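Local atomic coordinates of putative glycyl-glycine endopeptidase lytM (Ruminococcus gnavus, PDB entry 3NYY), a protein that probably acts as a metalloendopeptidase of the M23 family, related to the glycyl-glycine endopeptidases that cleave bacterial cell-wall peptides. Residues A[235-238]-A[239-242]; A[25-28]-A[29-32]. All coordinates share one frame; numbering follows the deposited sequence. Where two conformers were deposited one is given.

Interaction 1: A[235-238]-A[239-242]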
loop_
_atom_site.group_PDB
_atom_site.type_symbol
_atom_site.label_atom_id
_atom_site.label_comp_id
_atom_site.label_asym_id
_atom_site.label_seq_id
_atom_site.Cartn_x
_atom_site.Cartn_y
_atom_site.Cartn_z
ATOM N N TYR A 235 0.781 7.597 -8.341
ATOM C CA TYR A 235 1.862 7.134 -7.505
ATOM C C TYR A 235 3.226 7.767 -7.852
ATOM O O TYR A 235 3.908 8.295 -6.965
ATOM C CB TYR A 235 1.937 5.588 -7.501
ATOM C CG TYR A 235 3.103 5.047 -6.710
ATOM C CD1 TYR A 235 2.973 4.885 -5.334
ATOM C CD2 TYR A 235 4.336 4.735 -7.311
ATOM C CE1 TYR A 235 4.009 4.401 -4.565
ATOM C CE2 TYR A 235 5.397 4.236 -6.492
ATOM C CZ TYR A 235 5.198 4.111 -5.126
ATOM O OH TYR A 235 6.195 3.633 -4.244
ATOM N N PRO A 236 3.629 7.755 -9.143
ATOM C CA PRO A 236 4.977 8.310 -9.400
ATOM C C PRO A 236 5.147 9.806 -9.101
ATOM O O PRO A 236 6.198 10.216 -8.540
ATOM C CB PRO A 236 5.226 7.936 -10.882
ATOM C CG PRO A 236 4.345 6.671 -11.074
ATOM C CD PRO A 236 3.103 7.023 -10.304
ATOM N N VAL A 237 4.128 10.608 -9.401
ATOM C CA VAL A 237 4.183 12.046 -9.041
ATOM C C VAL A 237 4.151 12.251 -7.523
ATOM O O VAL A 237 4.830 13.108 -6.990
ATOM C CB VAL A 237 3.182 12.876 -9.819
ATOM C CG1 VAL A 237 1.736 12.704 -9.326
ATOM C CG2 VAL A 237 3.561 14.416 -9.814
ATOM N N LEU A 238 3.465 11.355 -6.798
ATOM C CA LEU A 238 3.488 11.419 -5.341
ATOM C C LEU A 238 4.879 11.125 -4.831
ATOM O O LEU A 238 5.341 11.815 -3.925
ATOM C CB LEU A 238 2.489 10.459 -4.699
ATOM C CG LEU A 238 1.040 10.903 -4.735
ATOM C CD1 LEU A 238 0.069 9.763 -4.440
ATOM C CD2 LEU A 238 0.774 12.117 -3.730
ATOM N N ARG A 239 5.544 10.098 -5.397
ATOM C CA ARG A 239 6.922 9.774 -5.005
ATOM C C ARG A 239 7.851 10.923 -5.274
ATOM O O ARG A 239 8.731 11.229 -4.468
ATOM C CB ARG A 239 7.433 8.534 -5.732
ATOM C CG ARG A 239 6.757 7.262 -5.303
ATOM C CD ARG A 239 7.007 6.912 -3.867
ATOM N NE ARG A 239 8.404 6.984 -3.448
ATOM C CZ ARG A 239 9.273 5.983 -3.487
ATOM N NH1 ARG A 239 8.935 4.780 -3.969
ATOM N NH2 ARG A 239 10.502 6.183 -3.010
ATOM N N TYR A 240 7.630 11.604 -6.400
ATOM C CA TYR A 240 8.413 12.789 -6.774
ATOM C C TYR A 240 8.240 13.937 -5.781
ATOM O O TYR A 240 9.216 14.638 -5.469
ATOM C CB TYR A 240 8.039 13.203 -8.206
ATOM C CG TYR A 240 8.230 14.638 -8.608
ATOM C CD1 TYR A 240 9.430 15.067 -9.155
ATOM C CD2 TYR A 240 7.193 15.540 -8.498
ATOM C CE1 TYR A 240 9.586 16.382 -9.560
ATOM C CE2 TYR A 240 7.328 16.857 -8.865
ATOM C CZ TYR A 240 8.540 17.267 -9.409
ATOM O OH TYR A 240 8.677 18.579 -9.791
ATOM N N ALA A 241 7.037 14.079 -5.242
ATOM C CA ALA A 241 6.728 15.103 -4.265
ATOM C C ALA A 241 6.925 14.682 -2.804
ATOM O O ALA A 241 6.673 15.483 -1.920
ATOM C CB ALA A 241 5.268 15.527 -4.451
ATOM N N GLU A 242 7.424 13.458 -2.582
ATOM C CA GLU A 242 7.522 12.857 -1.241
ATOM C C GLU A 242 8.258 13.731 -0.235
ATOM O O GLU A 242 7.825 13.862 0.906
ATOM C CB GLU A 242 8.216 11.471 -1.328
ATOM C CG GLU A 242 9.704 11.482 -1.680
ATOM C CD GLU A 242 10.203 10.150 -2.249
ATOM O OE1 GLU A 242 9.509 9.114 -2.063
ATOM O OE2 GLU A 242 11.287 10.166 -2.894
#

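Interaction 2: A[25-28]-A[29-32]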
loop_
_atom_site.group_PDB
_atom_site.type_symbol
_atom_site.label_atom_id
_atom_site.label_comp_id
_atom_site.label_asym_id
_atom_site.label_seq_id
_atom_site.Cartn_x
_atom_site.Cartn_y
_atom_site.Cartn_z
ATOM N N GLU A 25 13.489 3.775 -10.976
ATOM C CA GLU A 25 14.129 4.531 -9.882
ATOM C C GLU A 25 15.190 5.526 -10.410
ATOM O O GLU A 25 15.329 6.627 -9.863
ATOM C CB GLU A 25 14.682 3.593 -8.777
ATOM C CG GLU A 25 13.578 2.872 -7.919
ATOM C CD GLU A 25 12.478 3.816 -7.315
ATOM O OE1 GLU A 25 12.811 4.895 -6.761
ATOM O OE2 GLU A 25 11.260 3.470 -7.389
ATOM N N THR A 26 15.900 5.160 -11.478
ATOM C CA THR A 26 16.867 6.071 -12.141
ATOM C C THR A 26 16.179 7.364 -12.559
ATOM O O THR A 26 16.652 8.476 -12.293
ATOM C CB THR A 26 17.513 5.392 -13.374
ATOM O OG1 THR A 26 18.305 4.298 -12.906
ATOM C CG2 THR A 26 18.402 6.348 -14.167
HETATM N N MSE A 27 15.023 7.207 -13.204
HETATM C CA MSE A 27 14.232 8.351 -13.620
HETATM C C MSE A 27 13.644 9.110 -12.415
HETATM O O MSE A 27 13.551 10.328 -12.445
HETATM C CB MSE A 27 13.155 7.878 -14.612
HETATM C CG MSE A 27 12.523 8.958 -15.426
HETATM SE SE MSE A 27 13.808 10.030 -16.392
HETATM C CE MSE A 27 15.160 8.734 -16.690
ATOM N N GLN A 28 13.234 8.414 -11.345
ATOM C CA GLN A 28 12.744 9.140 -10.164
ATOM C C GLN A 28 13.815 10.057 -9.571
ATOM O O GLN A 28 13.537 11.190 -9.224
ATOM C CB GLN A 28 12.203 8.213 -9.061
ATOM C CG GLN A 28 10.771 7.809 -9.286
ATOM C CD GLN A 28 9.740 8.923 -9.062
ATOM O OE1 GLN A 28 10.053 10.022 -8.603
ATOM N NE2 GLN A 28 8.495 8.601 -9.352
ATOM N N VAL A 29 15.046 9.568 -9.505
ATOM C CA VAL A 29 16.135 10.390 -9.014
ATOM C C VAL A 29 16.328 11.581 -9.941
ATOM O O VAL A 29 16.460 12.714 -9.481
ATOM C CB VAL A 29 17.451 9.584 -8.915
ATOM C CG1 VAL A 29 18.651 10.508 -8.607
ATOM C CG2 VAL A 29 17.338 8.430 -7.872
ATOM N N TYR A 30 16.272 11.330 -11.256
ATOM C CA TYR A 30 16.504 12.410 -12.214
ATOM C C TYR A 30 15.423 13.462 -12.110
ATOM O O TYR A 30 15.703 14.661 -12.150
ATOM C CB TYR A 30 16.637 11.855 -13.648
ATOM C CG TYR A 30 16.667 12.999 -14.644
ATOM C CD1 TYR A 30 17.845 13.648 -14.974
ATOM C CD2 TYR A 30 15.477 13.466 -15.174
ATOM C CE1 TYR A 30 17.813 14.735 -15.861
ATOM C CE2 TYR A 30 15.429 14.527 -15.984
ATOM C CZ TYR A 30 16.580 15.149 -16.350
ATOM O OH TYR A 30 16.442 16.229 -17.201
ATOM N N LEU A 31 14.174 13.026 -11.991
ATOM C CA LEU A 31 13.029 13.951 -12.035
ATOM C C LEU A 31 13.023 14.965 -10.900
ATOM O O LEU A 31 12.603 16.095 -11.095
ATOM C CB LEU A 31 11.713 13.164 -12.121
ATOM C CG LEU A 31 11.458 12.560 -13.498
ATOM C CD1 LEU A 31 10.256 11.561 -13.417
ATOM C CD2 LEU A 31 11.201 13.631 -14.587
ATOM N N LYS A 32 13.561 14.586 -9.756
ATOM C CA LYS A 32 13.614 15.522 -8.615
ATOM C C LYS A 32 14.451 16.777 -8.902
ATOM O O LYS A 32 14.262 17.797 -8.225
ATOM C CB LYS A 32 14.210 14.870 -7.385
ATOM C CG LYS A 32 13.498 13.621 -6.880
ATOM C CD LYS A 32 12.303 13.888 -5.990
ATOM C CE LYS A 32 12.176 12.759 -4.923
ATOM N NZ LYS A 32 12.005 11.370 -5.503
#

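Interaction 1: A[235-238]-A[239-242]
Arg239 N donates to Tyr235 O over 2.9 Å, and the same two residues meet again through their side chains. Arg239 NH1 donates to Tyr235 OH over 3.0 Å, the hydroxyl tilted 18° from the guanidinium plane. Nearer the backbone, the arginine stem lies over one face of the phenol: CG sits 3.8 Å from the ring centroid, a CH-pi contact displaced toward the CE2-CZ rim. Arg239 bends at both chi2 and chi3, which carries the guanidinium past the ring to its hydroxyl end, the two planes 77° apart. On its other side, with Glu242 in one of its two conformers, NE forms a salt bridge with Glu242 OE1 at 2.8 Å, and NH2 reaches the same oxygen in a weaker bond. NH2 also bridges to Glu133 of the second subunit. Farther round the helix, Val237 CG2 rests 4.0 Å from Tyr240 CD2, while Leu238 turns inward against Leu219, Thr128 and Ile130 of the sheet. The hydroxyl and the two carboxylates would restrict the rotation of the guanidinium while Glu242 is in this conformer, and the acids, Glu242 and Glu133 of the second subunit, probably balance the arginine's charge at the subunit interface.

Interaction 2: A[25-28]-A[29-32]
The Tyr30 ring is approached from within its own helix by the selenium of Met27, a selenomethionine with two conformers; in one of them the selenium stands obliquely to the ring, 5.0 Å from the centroid and 55° off the ring normal. The ring atom closest to the selenium is Tyr30 CD2, at 4.0 Å. Phe64 of helix 61-71 also meets this ring, their planes inclined at about 40°, and Tyr30 OH is hydrogen-bonded to Asp40. Both Met27 and Tyr30 place CG anti to the backbone N, and their side chains run alongside each other in the same direction. The Met27 chain then bends at chi2, bringing selenium beside the ring, while its CG lies 4.0 Å from Leu31 CD1. Leu31 extends this apolar surface onto Pro37 and Val41 of helix 37-48. The backbone bond from Leu31 N to Met27 O, 2.8 Å, ties the two residues at their base.

Gln28 and Lys32 make polar contacts. The Gln28 amide sends NE2 to Pro236 O, whereas OE1 remains 3.9 Å from Lys32 NZ; the ammonium is engaged by Glu242 instead. Lys32 CG packs at 3.4 Å on Gln28 O, whose bond from Lys32 N is long and weak. At the other end, Thr26 OG1 binds a nonaethylene glycol molecule, probably from the crystallisation liquor. In this conformer the pairing of Met27 with Tyr30 is an i to i+3 Met-aromatic contact, on a helix whose Met27, Tyr30 and Leu31 pack on helices 37-48 and 61-71 of the LytM N-terminal region.

Interactions 1 and 2 are far apart in sequence but lie against each other, their centres 10 Å apart, where helix 25-31 of the LytM N-terminal region packs on helix 235-240 beside the sheet of the M23 peptidase region. Gln28 NE2 reaches Pro236 O at 2.9 Å, a probable hydrogen bond, although that carbonyl already accepts Tyr240 N within its helix. Lys32 NZ forms a salt bridge with Glu242 OE2 at 3.0 Å; in this one of its two conformers the carboxylate joins Lys32 through one oxygen and Arg239 through the other. To one side of these polar links, Tyr240 CE1 packs 3.4 Å from Leu31 O. Together the contacts connect the helical region to the probable peptidase region.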